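Local coordinates for octopine dehydrogenase (Pecten maximus, PDB 3C7A), which catalyses the NADH-dependent reductive condensation of L-arginine with pyruvate to D-octopine, and the reverse reaction, at residues H284-D289 / T298-Y303. Sequence-based numbering, arbitrary orientation.
Sequences HEDIQD and TTNKSY
Asp286 and Lys301 meet where the loop 284-289 runs antiparallel to segment 298-303, joined by a single beta bridge between Ile287 and Asn300, whose CA atoms lie 4.7 Å apart. Lys301 N donates to Asp286 O at 3.1 Å, approaching from above the carbonyl plane; on the far side of the bridge Gln288 N returns a weak bond to Thr299 O. Lys301 CG, anti to its own carbonyl carbon (chi1 -79°), packs against the same Asp286 O at 3.4 Å. The chain then extends away, leaving NZ 6.7 Å from Asp286 OD1, too far for a salt bridge. Asp286 instead offers its CB, 3.5 Å from Asn300 OD1. CG of Asn300 stands anti to the backbone N (chi1 -170°). Ser302 N donates to Asn300 OD1 at 3.2 Å, forming an Asx turn, and Ser302 OG adds a second bond to OD1 from the same face of the amide plane. An alanine in place of Asn300 would probably leave Ser302 N and OG without this shared acceptor and the turn less firmly set. At the other end, Thr299, just past helix 293-298, turns its side chain across that of Ile287 at about a right angle, OG1 lying 4.0 Å from Ile287 CG2, while its CB sits against Gln288 CB. Thr299 OG1 accepts a weak bond from Asp289 N and is also hydrogen-bonded to His295 O, tying the helix end to the facing loop. The contact thus pinches together the two ends of the excursion through helix 293-298, at the surface of the alpha-helical domain. Its chemistry is mainly backbone pairing and uncharged side-chain polar groups, so any attraction between Asp286 and Lys301 is likely to be a minor, long-range one.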
loop_
_atom_site.group_PDB
_atom_site.type_symbol
_atom_site.label_atom_id
_atom_site.label_comp_id
_atom_site.label_asym_id
_atom_site.label_seq_id
_atom_site.Cartn_x
_atom_site.Cartn_y
_atom_site.Cartn_z
ATOM N N HIS A 284 -5.295 -21.020 8.154
ATOM C CA HIS A 284 -5.758 -22.378 8.484
ATOM C C HIS A 284 -5.706 -22.749 9.975
ATOM O O HIS A 284 -6.581 -23.467 10.467
ATOM C CB HIS A 284 -5.025 -23.432 7.642
ATOM C CG HIS A 284 -3.542 -23.453 7.849
ATOM N ND1 HIS A 284 -2.942 -24.152 8.876
ATOM C CD2 HIS A 284 -2.536 -22.867 7.156
ATOM C CE1 HIS A 284 -1.632 -23.989 8.810
ATOM N NE2 HIS A 284 -1.360 -23.215 7.774
ATOM N N GLU A 285 -4.693 -22.255 10.684
ATOM C CA GLU A 285 -4.500 -22.586 12.099
ATOM C C GLU A 285 -5.465 -21.844 13.037
ATOM O O GLU A 285 -5.656 -22.255 14.186
ATOM C CB GLU A 285 -3.044 -22.337 12.519
ATOM C CG GLU A 285 -2.580 -23.190 13.702
ATOM C CD GLU A 285 -1.176 -22.849 14.187
ATOM O OE1 GLU A 285 -0.342 -22.392 13.373
ATOM O OE2 GLU A 285 -0.906 -23.052 15.392
ATOM N N ASP A 286 -6.075 -20.767 12.539
ATOM C CA ASP A 286 -6.956 -19.917 13.350
ATOM C C ASP A 286 -8.457 -20.125 13.097
ATOM O O ASP A 286 -9.286 -19.673 13.890
ATOM C CB ASP A 286 -6.592 -18.438 13.160
ATOM C CG ASP A 286 -5.216 -18.093 13.715
ATOM O OD1 ASP A 286 -4.936 -18.424 14.887
ATOM O OD2 ASP A 286 -4.418 -17.476 12.979
ATOM N N ILE A 287 -8.797 -20.805 12.002
ATOM C CA ILE A 287 -10.199 -21.016 11.613
ATOM C C ILE A 287 -10.790 -22.280 12.254
ATOM O O ILE A 287 -10.164 -23.343 12.242
ATOM C CB ILE A 287 -10.360 -21.059 10.064
ATOM C CG1 ILE A 287 -9.989 -19.702 9.451
ATOM C CG2 ILE A 287 -11.787 -21.450 9.665
ATOM C CD1 ILE A 287 -9.705 -19.740 7.955
ATOM N N GLN A 288 -11.996 -22.149 12.809
ATOM C CA GLN A 288 -12.688 -23.262 13.463
ATOM C C GLN A 288 -13.515 -24.097 12.476
ATOM O O GLN A 288 -13.499 -25.329 12.535
ATOM C CB GLN A 288 -13.584 -22.743 14.596
ATOM C CG GLN A 288 -13.561 -23.583 15.877
ATOM C CD GLN A 288 -14.120 -24.989 15.700
ATOM O OE1 GLN A 288 -15.179 -25.183 15.097
ATOM N NE2 GLN A 288 -13.411 -25.977 16.237
ATOM N N ASP A 289 -14.231 -23.418 11.578
ATOM C CA ASP A 289 -15.091 -24.067 10.585
ATOM C C ASP A 289 -14.888 -23.423 9.209
ATOM O O ASP A 289 -15.063 -22.210 9.058
ATOM C CB ASP A 289 -16.558 -23.971 11.020
ATOM C CG ASP A 289 -17.492 -24.821 10.167
ATOM O OD1 ASP A 289 -17.023 -25.764 9.491
ATOM O OD2 ASP A 289 -18.711 -24.548 10.184
ATOM N N THR A 298 -16.288 -15.515 9.941
ATOM C CA THR A 298 -16.941 -15.348 11.248
ATOM C C THR A 298 -16.299 -16.155 12.380
ATOM O O THR A 298 -16.379 -15.753 13.544
ATOM C CB THR A 298 -18.465 -15.652 11.193
ATOM O OG1 THR A 298 -18.691 -16.927 10.580
ATOM C CG2 THR A 298 -19.207 -14.571 10.410
ATOM N N THR A 299 -15.664 -17.279 12.044
ATOM C CA THR A 299 -15.023 -18.135 13.054
ATOM C C THR A 299 -13.490 -18.016 13.084
ATOM O O THR A 299 -12.805 -18.890 13.621
ATOM C CB THR A 299 -15.447 -19.630 12.924
ATOM O OG1 THR A 299 -14.934 -20.183 11.705
ATOM C CG2 THR A 299 -16.967 -19.779 12.958
ATOM N N ASN A 300 -12.965 -16.931 12.515
ATOM C CA ASN A 300 -11.527 -16.643 12.544
ATOM C C ASN A 300 -11.110 -16.062 13.899
ATOM O O ASN A 300 -11.618 -15.017 14.316
ATOM C CB ASN A 300 -11.148 -15.685 11.402
ATOM C CG ASN A 300 -9.635 -15.540 11.211
ATOM O OD1 ASN A 300 -8.832 -16.034 12.005
ATOM N ND2 ASN A 300 -9.247 -14.850 10.143
ATOM N N LYS A 301 -10.183 -16.746 14.570
ATOM C CA LYS A 301 -9.732 -16.369 15.917
ATOM C C LYS A 301 -8.953 -15.052 15.979
ATOM O O LYS A 301 -8.950 -14.381 17.014
ATOM C CB LYS A 301 -8.895 -17.491 16.542
ATOM C CG LYS A 301 -9.712 -18.644 17.108
ATOM C CD LYS A 301 -8.818 -19.670 17.789
ATOM C CE LYS A 301 -9.638 -20.782 18.429
ATOM N NZ LYS A 301 -8.784 -21.733 19.200
ATOM N N SER A 302 -8.297 -14.687 14.879
ATOM C CA SER A 302 -7.497 -13.460 14.824
ATOM C C SER A 302 -8.338 -12.175 14.779
ATOM O O SER A 302 -7.822 -11.085 15.036
ATOM C CB SER A 302 -6.512 -13.503 13.649
ATOM O OG SER A 302 -7.195 -13.596 12.411
ATOM N N TYR A 303 -9.626 -12.310 14.461
ATOM C CA TYR A 303 -10.544 -11.167 14.408
ATOM C C TYR A 303 -11.332 -10.959 15.713
ATOM O O TYR A 303 -12.345 -10.253 15.729
ATOM C CB TYR A 303 -11.522 -11.310 13.231
ATOM C CG TYR A 303 -10.905 -11.244 11.844
ATOM C CD1 TYR A 303 -9.807 -10.422 11.574
ATOM C CD2 TYR A 303 -11.449 -11.979 10.789
ATOM C CE1 TYR A 303 -9.251 -10.355 10.297
ATOM C CE2 TYR A 303 -10.905 -11.917 9.507
ATOM C CZ TYR A 303 -9.806 -11.104 9.270
ATOM O OH TYR A 303 -9.268 -11.040 8.005
#